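Local coordinates for protein toll-like receptor 13 (Mus musculus, PDB 4Z0C) that recognises bacterial 23S ribosomal RNA through its leucine-rich-repeat ectodomain and signals through MYD88 and TRAF6 to trigger the inflammatory response, at residues N435-H441 with N458-E464; L463-F468 with H490-L495; D478-L484 with L501-K507; P519-K525 with F546-S552. One frame throughout, in Å; residues are numbered along the deposited sequence.

Interaction 1. Residues N435-H441 with N458-E464; sequences NIRTLNH and NCLKILE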
# COMPACT_ATOMS: atom_id res chain seq x y z
N ASN A 435 6.69 -11.81 -7.72
CA ASN A 435 5.53 -12.28 -6.94
C ASN A 435 5.99 -13.16 -5.79
O ASN A 435 5.33 -14.13 -5.46
CB ASN A 435 4.59 -13.13 -7.81
CG ASN A 435 3.98 -12.36 -8.97
OD1 ASN A 435 3.60 -11.19 -8.83
ND2 ASN A 435 3.87 -13.01 -10.12
N ILE A 436 7.13 -12.85 -5.19
CA ILE A 436 7.68 -13.78 -4.22
C ILE A 436 7.03 -13.59 -2.87
O ILE A 436 7.02 -12.46 -2.35
CB ILE A 436 9.20 -13.66 -4.11
CG1 ILE A 436 9.83 -13.95 -5.47
CG2 ILE A 436 9.72 -14.64 -3.08
CD1 ILE A 436 11.25 -13.40 -5.65
N ARG A 437 6.46 -14.68 -2.32
CA ARG A 437 5.67 -14.63 -1.07
C ARG A 437 6.41 -15.08 0.17
O ARG A 437 6.15 -14.57 1.26
CB ARG A 437 4.37 -15.44 -1.21
CG ARG A 437 3.33 -14.69 -2.02
CD ARG A 437 2.08 -15.50 -2.32
NE ARG A 437 1.33 -14.79 -3.35
CZ ARG A 437 0.01 -14.68 -3.40
NH1 ARG A 437 -0.75 -15.27 -2.48
NH2 ARG A 437 -0.56 -13.99 -4.38
N THR A 438 7.34 -16.02 0.02
CA THR A 438 8.19 -16.42 1.14
C THR A 438 9.65 -16.57 0.71
O THR A 438 9.95 -16.84 -0.45
CB THR A 438 7.75 -17.74 1.82
OG1 THR A 438 8.37 -18.84 1.14
CG2 THR A 438 6.25 -17.90 1.80
N LEU A 439 10.55 -16.40 1.67
CA LEU A 439 11.97 -16.56 1.43
C LEU A 439 12.43 -17.78 2.21
O LEU A 439 12.24 -17.87 3.42
CB LEU A 439 12.69 -15.31 1.93
CG LEU A 439 13.86 -14.70 1.16
CD1 LEU A 439 13.65 -14.68 -0.37
CD2 LEU A 439 14.10 -13.28 1.69
N ASN A 440 13.00 -18.76 1.51
CA ASN A 440 13.43 -19.99 2.16
C ASN A 440 14.85 -19.85 2.68
O ASN A 440 15.63 -19.03 2.18
CB ASN A 440 13.34 -21.17 1.20
CG ASN A 440 11.94 -21.36 0.63
OD1 ASN A 440 11.74 -21.30 -0.58
ND2 ASN A 440 10.96 -21.58 1.52
N HIS A 441 15.20 -20.65 3.69
CA HIS A 441 16.55 -20.63 4.24
C HIS A 441 17.56 -21.00 3.16
O HIS A 441 17.32 -21.89 2.33
CB HIS A 441 16.69 -21.60 5.42
CG HIS A 441 16.67 -23.04 5.02
ND1 HIS A 441 15.52 -23.71 4.67
CD2 HIS A 441 17.67 -23.95 4.91
CE1 HIS A 441 15.80 -24.96 4.36
NE2 HIS A 441 17.11 -25.13 4.49
N ASN A 458 7.58 -7.17 -3.76
CA ASN A 458 7.09 -8.54 -3.84
C ASN A 458 5.87 -8.66 -2.94
O ASN A 458 5.22 -7.66 -2.64
CB ASN A 458 8.19 -9.50 -3.44
CG ASN A 458 9.20 -9.65 -4.54
OD1 ASN A 458 8.94 -10.33 -5.53
ND2 ASN A 458 10.35 -8.99 -4.40
N CYS A 459 5.53 -9.87 -2.54
CA CYS A 459 4.44 -10.01 -1.56
C CYS A 459 4.96 -10.72 -0.32
O CYS A 459 4.27 -11.58 0.23
CB CYS A 459 3.27 -10.83 -2.15
SG CYS A 459 2.94 -10.63 -3.94
N LEU A 460 6.17 -10.39 0.12
CA LEU A 460 6.81 -11.15 1.19
C LEU A 460 6.09 -11.00 2.53
O LEU A 460 5.91 -9.88 3.01
CB LEU A 460 8.28 -10.77 1.35
CG LEU A 460 9.26 -11.20 0.26
CD1 LEU A 460 10.61 -10.48 0.47
CD2 LEU A 460 9.44 -12.69 0.27
N LYS A 461 5.68 -12.13 3.11
CA LYS A 461 5.07 -12.16 4.45
C LYS A 461 5.98 -12.93 5.39
O LYS A 461 6.24 -12.52 6.52
CB LYS A 461 3.71 -12.85 4.41
CG LYS A 461 2.63 -12.13 3.61
CD LYS A 461 1.24 -12.45 4.14
CE LYS A 461 0.14 -12.19 3.11
NZ LYS A 461 0.21 -10.86 2.45
N ILE A 462 6.47 -14.07 4.90
CA ILE A 462 7.24 -15.01 5.71
C ILE A 462 8.71 -15.07 5.30
O ILE A 462 9.03 -15.44 4.17
CB ILE A 462 6.65 -16.45 5.60
CG1 ILE A 462 5.15 -16.43 5.90
CG2 ILE A 462 7.38 -17.42 6.51
CD1 ILE A 462 4.81 -16.06 7.33
N LEU A 463 9.59 -14.71 6.23
CA LEU A 463 11.02 -14.86 6.02
C LEU A 463 11.56 -15.93 6.97
O LEU A 463 11.66 -15.70 8.16
CB LEU A 463 11.74 -13.54 6.24
CG LEU A 463 11.35 -12.31 5.41
CD1 LEU A 463 12.26 -11.15 5.73
CD2 LEU A 463 11.46 -12.63 3.96
N GLU A 464 11.87 -17.10 6.43
CA GLU A 464 12.46 -18.17 7.21
C GLU A 464 13.74 -17.69 7.89
O GLU A 464 14.41 -16.78 7.41
CB GLU A 464 12.76 -19.39 6.33
CG GLU A 464 11.52 -20.18 5.90
CD GLU A 464 11.85 -21.51 5.18
OE1 GLU A 464 11.04 -21.95 4.33
OE2 GLU A 464 12.91 -22.12 5.44
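Residues 435-441 and 458-464 are equivalent parts of two successive leucine-rich repeats and run side by side, their end-to-end directions 19° apart. Backbone hydrogen bonds give the frame. Cys-459 N donates to Ile-436 O (3.0 Å) and Lys-461 N to Arg-437 O (3.1 Å). Further on, Leu-439 N donates to Ile-462 O and Glu-464 N to Leu-439 O, both at 3.1 Å. These last two belong to a short parallel ladder that pairs Thr-438 with Ile-462 and Leu-439 with Leu-463.

Side chains add polar bonds at both ends. Asn-458 OD1 accepts from Ile-436 N (3.1 Å), while its ND2 is bonded to Leu-455 O and Leu-431 O. Glu-464 OE1 accepts from Asn-440 ND2 (2.8 Å). Its OE2 accepts from His-441 N and His-441 ND1, each at 3.2 Å.

Apolar contacts are fewer. Leu-439 CD2 meets Leu-463 CD2 at 3.5 Å, and Ile-436 CG2 meets Leu-460 CD2 at 3.9 Å. Arg-437 lays CG 3.9 Å from Cys-459 CB, but its guanidinium reaches Asp-433 and Asn-435 of the second subunit.

The chemistry is therefore mainly backbone pairing, extended by an asparagine at one end and a glutamate at the other. It holds the two repeats in step, while Arg-437 turns its charge to the subunit interface.

Interaction 2. Residues L463-F468 with H490-L495; sequences LEPNSF and HLFSGL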
# COMPACT_ATOMS: atom_id res chain seq x y z
N LEU A 463 9.59 -14.71 6.23
CA LEU A 463 11.02 -14.86 6.02
C LEU A 463 11.56 -15.93 6.97
O LEU A 463 11.66 -15.70 8.16
CB LEU A 463 11.74 -13.54 6.24
CG LEU A 463 11.35 -12.31 5.41
CD1 LEU A 463 12.26 -11.15 5.73
CD2 LEU A 463 11.46 -12.63 3.96
N GLU A 464 11.87 -17.10 6.43
CA GLU A 464 12.46 -18.17 7.21
C GLU A 464 13.74 -17.69 7.89
O GLU A 464 14.41 -16.78 7.41
CB GLU A 464 12.76 -19.39 6.33
CG GLU A 464 11.52 -20.18 5.90
CD GLU A 464 11.85 -21.51 5.18
OE1 GLU A 464 11.04 -21.95 4.33
OE2 GLU A 464 12.91 -22.12 5.44
N PRO A 465 14.07 -18.28 9.04
CA PRO A 465 15.35 -18.01 9.69
C PRO A 465 16.47 -18.39 8.75
O PRO A 465 16.28 -19.35 7.99
CB PRO A 465 15.34 -18.96 10.89
CG PRO A 465 13.89 -19.25 11.14
CD PRO A 465 13.24 -19.23 9.81
N ASN A 466 17.59 -17.68 8.78
CA ASN A 466 18.71 -17.93 7.88
C ASN A 466 18.37 -17.77 6.38
O ASN A 466 19.02 -18.39 5.53
CB ASN A 466 19.33 -19.31 8.15
CG ASN A 466 19.81 -19.47 9.58
OD1 ASN A 466 20.34 -18.53 10.17
ND2 ASN A 466 19.62 -20.65 10.14
N SER A 467 17.36 -16.97 6.08
CA SER A 467 17.04 -16.62 4.69
C SER A 467 18.23 -15.98 4.00
O SER A 467 18.46 -16.18 2.82
CB SER A 467 15.87 -15.64 4.64
OG SER A 467 14.63 -16.31 4.71
N PHE A 468 19.00 -15.21 4.78
CA PHE A 468 20.10 -14.42 4.27
C PHE A 468 21.48 -14.93 4.70
O PHE A 468 22.44 -14.16 4.70
CB PHE A 468 19.95 -12.96 4.70
CG PHE A 468 18.63 -12.34 4.32
CD1 PHE A 468 18.35 -12.03 3.01
CD2 PHE A 468 17.67 -12.09 5.29
CE1 PHE A 468 17.15 -11.45 2.66
CE2 PHE A 468 16.45 -11.53 4.95
CZ PHE A 468 16.19 -11.21 3.63
N HIS A 490 16.79 -15.11 14.18
CA HIS A 490 17.98 -15.23 13.34
C HIS A 490 17.69 -14.80 11.91
O HIS A 490 18.23 -15.37 10.96
CB HIS A 490 18.49 -16.68 13.33
CG HIS A 490 19.01 -17.15 14.65
ND1 HIS A 490 19.60 -16.31 15.57
CD2 HIS A 490 19.04 -18.39 15.20
CE1 HIS A 490 19.96 -17.00 16.63
NE2 HIS A 490 19.63 -18.27 16.44
N LEU A 491 16.82 -13.81 11.77
CA LEU A 491 16.45 -13.33 10.45
C LEU A 491 17.66 -12.69 9.75
O LEU A 491 17.98 -13.02 8.61
CB LEU A 491 15.31 -12.32 10.56
CG LEU A 491 14.89 -11.62 9.27
CD1 LEU A 491 14.60 -12.63 8.18
CD2 LEU A 491 13.69 -10.71 9.52
N PHE A 492 18.31 -11.78 10.46
CA PHE A 492 19.41 -10.98 9.93
C PHE A 492 20.77 -11.51 10.35
O PHE A 492 21.70 -10.73 10.55
CB PHE A 492 19.24 -9.53 10.35
CG PHE A 492 17.99 -8.89 9.82
CD1 PHE A 492 17.70 -8.91 8.47
CD2 PHE A 492 17.08 -8.30 10.68
CE1 PHE A 492 16.53 -8.33 7.97
CE2 PHE A 492 15.89 -7.73 10.20
CZ PHE A 492 15.63 -7.72 8.86
N SER A 493 20.89 -12.83 10.43
CA SER A 493 22.09 -13.47 10.98
C SER A 493 23.42 -13.18 10.26
O SER A 493 24.32 -12.56 10.84
CB SER A 493 21.88 -14.99 11.01
OG SER A 493 21.51 -15.42 12.31
N GLY A 494 23.56 -13.62 9.02
CA GLY A 494 24.81 -13.45 8.29
C GLY A 494 25.17 -12.04 7.81
O GLY A 494 26.07 -11.88 6.98
N LEU A 495 24.48 -11.03 8.33
CA LEU A 495 24.60 -9.70 7.75
C LEU A 495 25.43 -8.70 8.55
O LEU A 495 25.04 -7.55 8.69
CB LEU A 495 23.20 -9.15 7.50
CG LEU A 495 22.34 -10.02 6.58
CD1 LEU A 495 20.95 -9.43 6.37
CD2 LEU A 495 23.03 -10.22 5.26
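Leu-491 carries much of this contact through its side-chain conformation. Its CA-CB bond points away from residues 463-468, yet the t, p rotamer brings CD1 back to 3.6 Å from Leu-463 CB and 3.9 Å from Phe-468 CE2. Phe-468, in the m rotamer, points toward the other segment. Its CB lies 4.0 Å from Leu-495 CD1, and the edge of its ring faces Leu-491 O, with CD2 at 3.5 Å from that oxygen. Phe-492 touches it more loosely, CE1 to Phe-468 CE2 at 4.4 Å.

One hydrogen bond crosses the segments, from Asn-466 N to His-490 O (3.2 Å). A type II turn from Glu-464 to Ser-467 presents that amide; Asn-466 has positive phi there. Ser-467 OG donates to Glu-464 O (2.7 Å) within the same turn.

Phe-468 and Leu-495 also reach Leu-477 of strand 476-478. Stacked turns with inward Leu and Phe side chains form the convex side of a leucine-rich-repeat solenoid.

Interaction 3. Residues D478-L484 with L501-K507; sequences DLMYNSL and LKLGFNK. With nucleotides of chain C.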
# COMPACT_ATOMS: atom_id res chain seq x y z
N ASP A 478 17.28 -4.17 0.18
CA ASP A 478 16.03 -3.45 -0.06
C ASP A 478 14.83 -4.40 0.09
O ASP A 478 14.64 -5.31 -0.73
CB ASP A 478 16.04 -2.86 -1.47
CG ASP A 478 14.82 -1.99 -1.75
OD1 ASP A 478 13.85 -2.05 -0.97
OD2 ASP A 478 14.81 -1.26 -2.76
N LEU A 479 14.03 -4.18 1.13
CA LEU A 479 12.83 -4.98 1.40
C LEU A 479 11.57 -4.13 1.41
O LEU A 479 10.57 -4.51 2.00
CB LEU A 479 12.95 -5.72 2.73
CG LEU A 479 13.88 -6.94 2.71
CD1 LEU A 479 14.24 -7.40 4.11
CD2 LEU A 479 13.21 -8.06 1.94
N MET A 480 11.62 -2.97 0.77
CA MET A 480 10.48 -2.05 0.75
C MET A 480 9.26 -2.62 0.03
O MET A 480 9.38 -3.46 -0.87
CB MET A 480 10.88 -0.73 0.08
CG MET A 480 12.11 -0.06 0.75
SD MET A 480 11.81 1.52 1.58
CE MET A 480 11.20 2.57 0.27
N TYR A 481 8.08 -2.15 0.43
CA TYR A 481 6.84 -2.55 -0.23
C TYR A 481 6.60 -4.05 -0.24
O TYR A 481 6.38 -4.65 -1.28
CB TYR A 481 6.75 -1.97 -1.63
CG TYR A 481 6.60 -0.48 -1.60
CD1 TYR A 481 5.35 0.10 -1.47
CD2 TYR A 481 7.71 0.35 -1.67
CE1 TYR A 481 5.20 1.48 -1.42
CE2 TYR A 481 7.57 1.74 -1.62
CZ TYR A 481 6.32 2.29 -1.51
OH TYR A 481 6.17 3.66 -1.46
N ASN A 482 6.65 -4.65 0.94
CA ASN A 482 6.19 -6.01 1.12
C ASN A 482 5.14 -6.05 2.21
O ASN A 482 4.46 -5.05 2.43
CB ASN A 482 7.36 -6.94 1.43
CG ASN A 482 8.16 -7.28 0.18
OD1 ASN A 482 7.72 -8.09 -0.63
ND2 ASN A 482 9.32 -6.66 0.03
N SER A 483 4.99 -7.20 2.85
CA SER A 483 3.98 -7.37 3.90
C SER A 483 4.60 -7.94 5.17
O SER A 483 3.93 -8.66 5.93
CB SER A 483 2.84 -8.28 3.42
OG SER A 483 2.06 -7.65 2.42
N LEU A 484 5.86 -7.62 5.39
CA LEU A 484 6.57 -8.11 6.57
C LEU A 484 5.98 -7.44 7.80
O LEU A 484 5.61 -6.27 7.74
CB LEU A 484 8.07 -7.81 6.44
CG LEU A 484 8.64 -8.31 5.11
CD1 LEU A 484 9.98 -7.68 4.82
CD2 LEU A 484 8.74 -9.85 5.07
N LEU A 501 19.71 -0.89 5.25
CA LEU A 501 18.56 -1.78 5.32
C LEU A 501 17.27 -0.99 5.16
O LEU A 501 16.97 -0.09 5.94
CB LEU A 501 18.57 -2.56 6.64
CG LEU A 501 17.34 -3.44 6.92
CD1 LEU A 501 17.21 -4.55 5.89
CD2 LEU A 501 17.41 -4.03 8.34
N LYS A 502 16.50 -1.33 4.13
CA LYS A 502 15.29 -0.59 3.78
C LYS A 502 14.03 -1.43 3.99
O LYS A 502 13.79 -2.39 3.28
CB LYS A 502 15.38 -0.16 2.33
CG LYS A 502 16.63 0.69 2.03
CD LYS A 502 16.63 1.12 0.60
CE LYS A 502 17.81 2.04 0.32
NZ LYS A 502 17.79 2.54 -1.09
N LEU A 503 13.22 -1.04 4.96
CA LEU A 503 12.06 -1.84 5.36
C LEU A 503 10.79 -1.00 5.35
O LEU A 503 9.81 -1.35 5.99
CB LEU A 503 12.28 -2.41 6.75
CG LEU A 503 13.23 -3.60 6.89
CD1 LEU A 503 13.48 -3.86 8.38
CD2 LEU A 503 12.67 -4.83 6.23
N GLY A 504 10.82 0.12 4.65
CA GLY A 504 9.68 1.01 4.63
C GLY A 504 8.51 0.38 3.91
O GLY A 504 8.69 -0.54 3.14
N PHE A 505 7.30 0.88 4.17
CA PHE A 505 6.09 0.42 3.50
C PHE A 505 5.86 -1.08 3.59
O PHE A 505 5.50 -1.73 2.62
CB PHE A 505 6.05 0.92 2.07
CG PHE A 505 6.25 2.39 1.95
CD1 PHE A 505 5.18 3.26 2.04
CD2 PHE A 505 7.53 2.92 1.80
CE1 PHE A 505 5.37 4.64 1.95
CE2 PHE A 505 7.73 4.29 1.71
CZ PHE A 505 6.64 5.15 1.79
N ASN A 506 6.09 -1.61 4.79
CA ASN A 506 5.63 -2.94 5.15
C ASN A 506 4.47 -2.87 6.16
O ASN A 506 3.65 -1.95 6.12
CB ASN A 506 6.80 -3.76 5.69
CG ASN A 506 7.63 -4.35 4.58
OD1 ASN A 506 7.32 -5.43 4.08
ND2 ASN A 506 8.68 -3.64 4.18
N LYS A 507 4.39 -3.85 7.06
CA LYS A 507 3.35 -3.90 8.09
C LYS A 507 3.97 -4.09 9.46
O LYS A 507 3.47 -4.87 10.27
CB LYS A 507 2.39 -5.07 7.82
CG LYS A 507 1.50 -4.87 6.61
CD LYS A 507 1.17 -6.17 5.93
CE LYS A 507 -0.10 -6.04 5.11
NZ LYS A 507 -1.29 -6.57 5.84
P G C 3 5.89 6.74 -4.54
OP1 G C 3 4.82 5.75 -4.44
OP2 G C 3 5.63 8.11 -4.02
O5' G C 3 7.16 6.12 -3.81
C5' G C 3 7.40 6.48 -2.45
C4' G C 3 8.87 6.57 -2.09
O4' G C 3 9.44 5.24 -2.06
C3' G C 3 9.75 7.39 -3.03
O3' G C 3 10.83 7.94 -2.29
C2' G C 3 10.32 6.32 -3.95
O2' G C 3 11.54 6.68 -4.54
C1' G C 3 10.51 5.16 -2.97
N9 G C 3 10.47 3.82 -3.55
C8 G C 3 9.45 3.26 -4.28
N7 G C 3 9.69 2.03 -4.62
C5 G C 3 10.94 1.75 -4.08
C6 G C 3 11.74 0.58 -4.12
O6 G C 3 11.51 -0.50 -4.67
N1 G C 3 12.92 0.73 -3.43
C2 G C 3 13.32 1.88 -2.79
N2 G C 3 14.51 1.82 -2.19
N3 G C 3 12.60 2.99 -2.75
C4 G C 3 11.43 2.85 -3.41
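Tyr-481 lies over Phe-505 in an offset stack, with ring centroids 4.5 Å apart and planes at 4°. Phe-505 CB also makes a CH-pi contact, 3.6 Å from the centroid of the Tyr-481 ring. Met-480 CE lies at the edge of the Phe-505 ring, 4.0 Å from CD2.

The backbones are joined by hydrogen bonds from Leu-479 N to Lys-502 O (2.8 Å), Tyr-481 N to Gly-504 O (3.2 Å) and Lys-507 N to Leu-484 O (2.8 Å). Asn-506 ties the two repeats: ND2 donates to Leu-479 O (3.0 Å) and, locally, to Leu-503 O (3.1 Å), and OD1 accepts from Leu-484 N (2.9 Å). It is one rung of the asparagine ladder of leucine-rich repeats.

Asp-478 divides its carboxylate between protein and RNA. OD1 accepts from Met-480 N (3.0 Å) in an Asx turn. OD2 accepts from N1 (2.8 Å) and N2 (3.1 Å) of G3 of chain C, reading the Watson-Crick edge of the guanine. Met-480 CE packs 3.4 Å from N3 of that base.

Asp-478 and Lys-502 pair in parallel where strands 476-478 and 500-502 adjoin, in the long inner sheet of the solenoid. On one side Asn-482 bonds to Leu-460 N and Tyr-481 stacks on His-457. On the other, Leu-501 bonds through its backbone to Gln-529 of strand 529-531.

Interaction 4. Residues P519-K525 with F546-S552; sequences PPFIKLK and FFQGLGS. With NAG (2-acetamido-2-deoxy-beta-D-glucopyranose), chain R.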
# COMPACT_ATOMS: atom_id res chain seq x y z
N PRO A 519 15.75 -8.44 19.93
CA PRO A 519 15.76 -7.19 19.16
C PRO A 519 16.21 -7.58 17.76
O PRO A 519 17.20 -8.29 17.62
CB PRO A 519 16.85 -6.37 19.83
CG PRO A 519 17.02 -6.96 21.17
CD PRO A 519 16.72 -8.42 21.03
N PRO A 520 15.45 -7.14 16.75
CA PRO A 520 15.63 -7.60 15.37
C PRO A 520 16.92 -7.12 14.68
O PRO A 520 17.43 -7.82 13.81
CB PRO A 520 14.41 -7.03 14.66
CG PRO A 520 13.98 -5.86 15.49
CD PRO A 520 14.32 -6.20 16.90
N PHE A 521 17.45 -5.99 15.10
CA PHE A 521 18.63 -5.40 14.45
C PHE A 521 19.89 -5.63 15.26
O PHE A 521 20.92 -5.00 15.03
CB PHE A 521 18.38 -3.91 14.23
CG PHE A 521 17.06 -3.62 13.60
CD1 PHE A 521 16.73 -4.18 12.37
CD2 PHE A 521 16.12 -2.83 14.24
CE1 PHE A 521 15.49 -3.92 11.78
CE2 PHE A 521 14.88 -2.57 13.66
CZ PHE A 521 14.57 -3.10 12.43
N ILE A 522 19.81 -6.55 16.21
CA ILE A 522 20.90 -6.75 17.17
C ILE A 522 22.23 -7.20 16.53
O ILE A 522 23.30 -6.88 17.04
CB ILE A 522 20.46 -7.72 18.31
CG1 ILE A 522 21.42 -7.64 19.49
CG2 ILE A 522 20.34 -9.14 17.80
CD1 ILE A 522 21.54 -6.26 20.04
N LYS A 523 22.18 -7.90 15.41
CA LYS A 523 23.41 -8.37 14.77
C LYS A 523 23.96 -7.44 13.68
O LYS A 523 25.06 -7.65 13.17
CB LYS A 523 23.24 -9.80 14.22
CG LYS A 523 23.90 -10.90 15.06
CD LYS A 523 23.65 -10.76 16.57
CE LYS A 523 24.84 -10.15 17.32
NZ LYS A 523 26.04 -11.04 17.34
N LEU A 524 23.20 -6.41 13.33
CA LEU A 524 23.62 -5.51 12.27
C LEU A 524 24.59 -4.45 12.78
O LEU A 524 24.26 -3.26 12.87
CB LEU A 524 22.39 -4.86 11.64
CG LEU A 524 21.38 -5.86 11.08
CD1 LEU A 524 20.16 -5.12 10.54
CD2 LEU A 524 22.00 -6.76 10.01
N LYS A 525 25.82 -4.86 13.06
CA LYS A 525 26.78 -4.01 13.74
C LYS A 525 27.42 -2.92 12.88
O LYS A 525 28.05 -2.02 13.43
CB LYS A 525 27.86 -4.86 14.42
CG LYS A 525 28.22 -6.12 13.67
CD LYS A 525 29.11 -7.04 14.50
CE LYS A 525 30.49 -6.45 14.73
NZ LYS A 525 31.19 -7.12 15.86
N PHE A 546 13.74 -1.71 20.76
CA PHE A 546 13.67 -1.93 19.33
C PHE A 546 14.99 -1.66 18.60
O PHE A 546 15.29 -2.35 17.62
CB PHE A 546 12.55 -1.09 18.73
CG PHE A 546 12.11 -1.56 17.37
CD1 PHE A 546 11.55 -2.82 17.21
CD2 PHE A 546 12.23 -0.73 16.26
CE1 PHE A 546 11.13 -3.25 15.97
CE2 PHE A 546 11.81 -1.14 15.02
CZ PHE A 546 11.27 -2.41 14.87
N PHE A 547 15.78 -0.71 19.10
CA PHE A 547 17.01 -0.27 18.39
C PHE A 547 18.34 -0.75 18.97
O PHE A 547 19.40 -0.29 18.56
CB PHE A 547 17.01 1.25 18.21
CG PHE A 547 15.87 1.74 17.38
CD1 PHE A 547 15.78 1.39 16.04
CD2 PHE A 547 14.87 2.51 17.94
CE1 PHE A 547 14.72 1.82 15.26
CE2 PHE A 547 13.80 2.95 17.18
CZ PHE A 547 13.74 2.61 15.83
N GLN A 548 18.26 -1.67 19.92
CA GLN A 548 19.40 -2.32 20.53
C GLN A 548 20.38 -2.84 19.47
O GLN A 548 19.98 -3.47 18.49
CB GLN A 548 18.89 -3.49 21.39
CG GLN A 548 19.87 -4.11 22.37
CD GLN A 548 20.03 -3.32 23.64
OE1 GLN A 548 19.40 -2.28 23.83
NE2 GLN A 548 20.89 -3.80 24.54
N GLY A 549 21.66 -2.55 19.66
CA GLY A 549 22.71 -3.11 18.83
C GLY A 549 23.11 -2.18 17.70
O GLY A 549 24.02 -2.49 16.92
N LEU A 550 22.45 -1.03 17.63
CA LEU A 550 22.61 -0.11 16.50
C LEU A 550 23.48 1.13 16.81
O LEU A 550 23.16 2.25 16.39
CB LEU A 550 21.24 0.30 15.97
CG LEU A 550 20.53 -0.81 15.16
CD1 LEU A 550 19.15 -0.38 14.70
CD2 LEU A 550 21.38 -1.17 13.96
N GLY A 551 24.59 0.92 17.52
CA GLY A 551 25.50 2.00 17.85
C GLY A 551 26.21 2.66 16.68
O GLY A 551 26.72 3.77 16.80
N SER A 552 26.26 1.98 15.54
CA SER A 552 26.90 2.54 14.34
C SER A 552 25.93 3.31 13.44
O SER A 552 26.34 3.96 12.48
CB SER A 552 27.58 1.44 13.54
OG SER A 552 26.64 0.44 13.16
C1 NAG R . 32.37 6.06 15.19
C2 NAG R . 32.20 4.59 15.55
C3 NAG R . 33.53 3.97 15.96
C4 NAG R . 34.69 4.34 15.03
C5 NAG R . 34.67 5.81 14.64
C6 NAG R . 35.70 6.06 13.52
C7 NAG R . 30.57 3.34 16.88
C8 NAG R . 30.00 3.19 18.26
N2 NAG R . 31.27 4.45 16.65
O3 NAG R . 33.37 2.57 15.96
O4 NAG R . 35.92 4.06 15.67
O5 NAG R . 33.38 6.22 14.22
O6 NAG R . 37.01 5.79 13.97
O7 NAG R . 30.38 2.46 16.03
O HOH W 1 17.67 -4.08 17.38
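This is a mainly apolar contact between turns of successive leucine-rich repeats, in the loops that lead to strands 529-531 and 555-557. Its centre is an aromatic pair. The edge of Phe-521 points at the face of Phe-546, with centroids 5.3 Å apart and planes at 83°. Phe-521 CB also packs on Leu-550 CD1 (3.6 Å), and Pro-520 CG on Phe-546 CE1 (3.9 Å).

A water takes the place of direct backbone pairing beside the rings. It accepts from Phe-521 N (3.0 Å) and donates to Phe-546 O (3.0 Å) and Gln-548 O (2.6 Å). Gly-549, in a type II turn from Phe-547 to Leu-550, has phi 96°, and its CA lies 3.6 Å from Ile-522 CD1. A side chain here would strike that methyl. At the far end, Ser-552 OG is 2.8 Å from Lys-525 O, with Leu-527 O as another partner. An N-linked sugar comes near: its C8 is 3.6 Å from Gly-551 O.

Several of the apolar side chains reach strands of the inner sheet. Phe-521 and Leu-524 touch Leu-501 of strand 500-502, while Phe-521 and Leu-550 reach Leu-530 of strand 529-531.

In the fold
Following the chain from the N terminus, interaction 1 comes first and closes a loop of 16 residues containing strand 452-454. Interaction 2 opens at its end, sharing Leu-463 and Glu-464, and closes a 21-residue loop over strand 476-478. Interaction 3 crosses it: residues 478-484 lie within that loop, and pairing with 501-507 closes a 16-residue loop, 485-500, that holds residues 490-495 of interaction 2. Interaction 4 follows in series and closes a loop over strands 529-531 and 540-541. All four join neighbouring repeats of one solenoid. Interaction 3 lies at the inner, RNA-facing sheet, and interactions 2 and 4 on the outer turns. Leu-501 and Leu-503 of interaction 3 meet Phe-521 of interaction 4 in the interior.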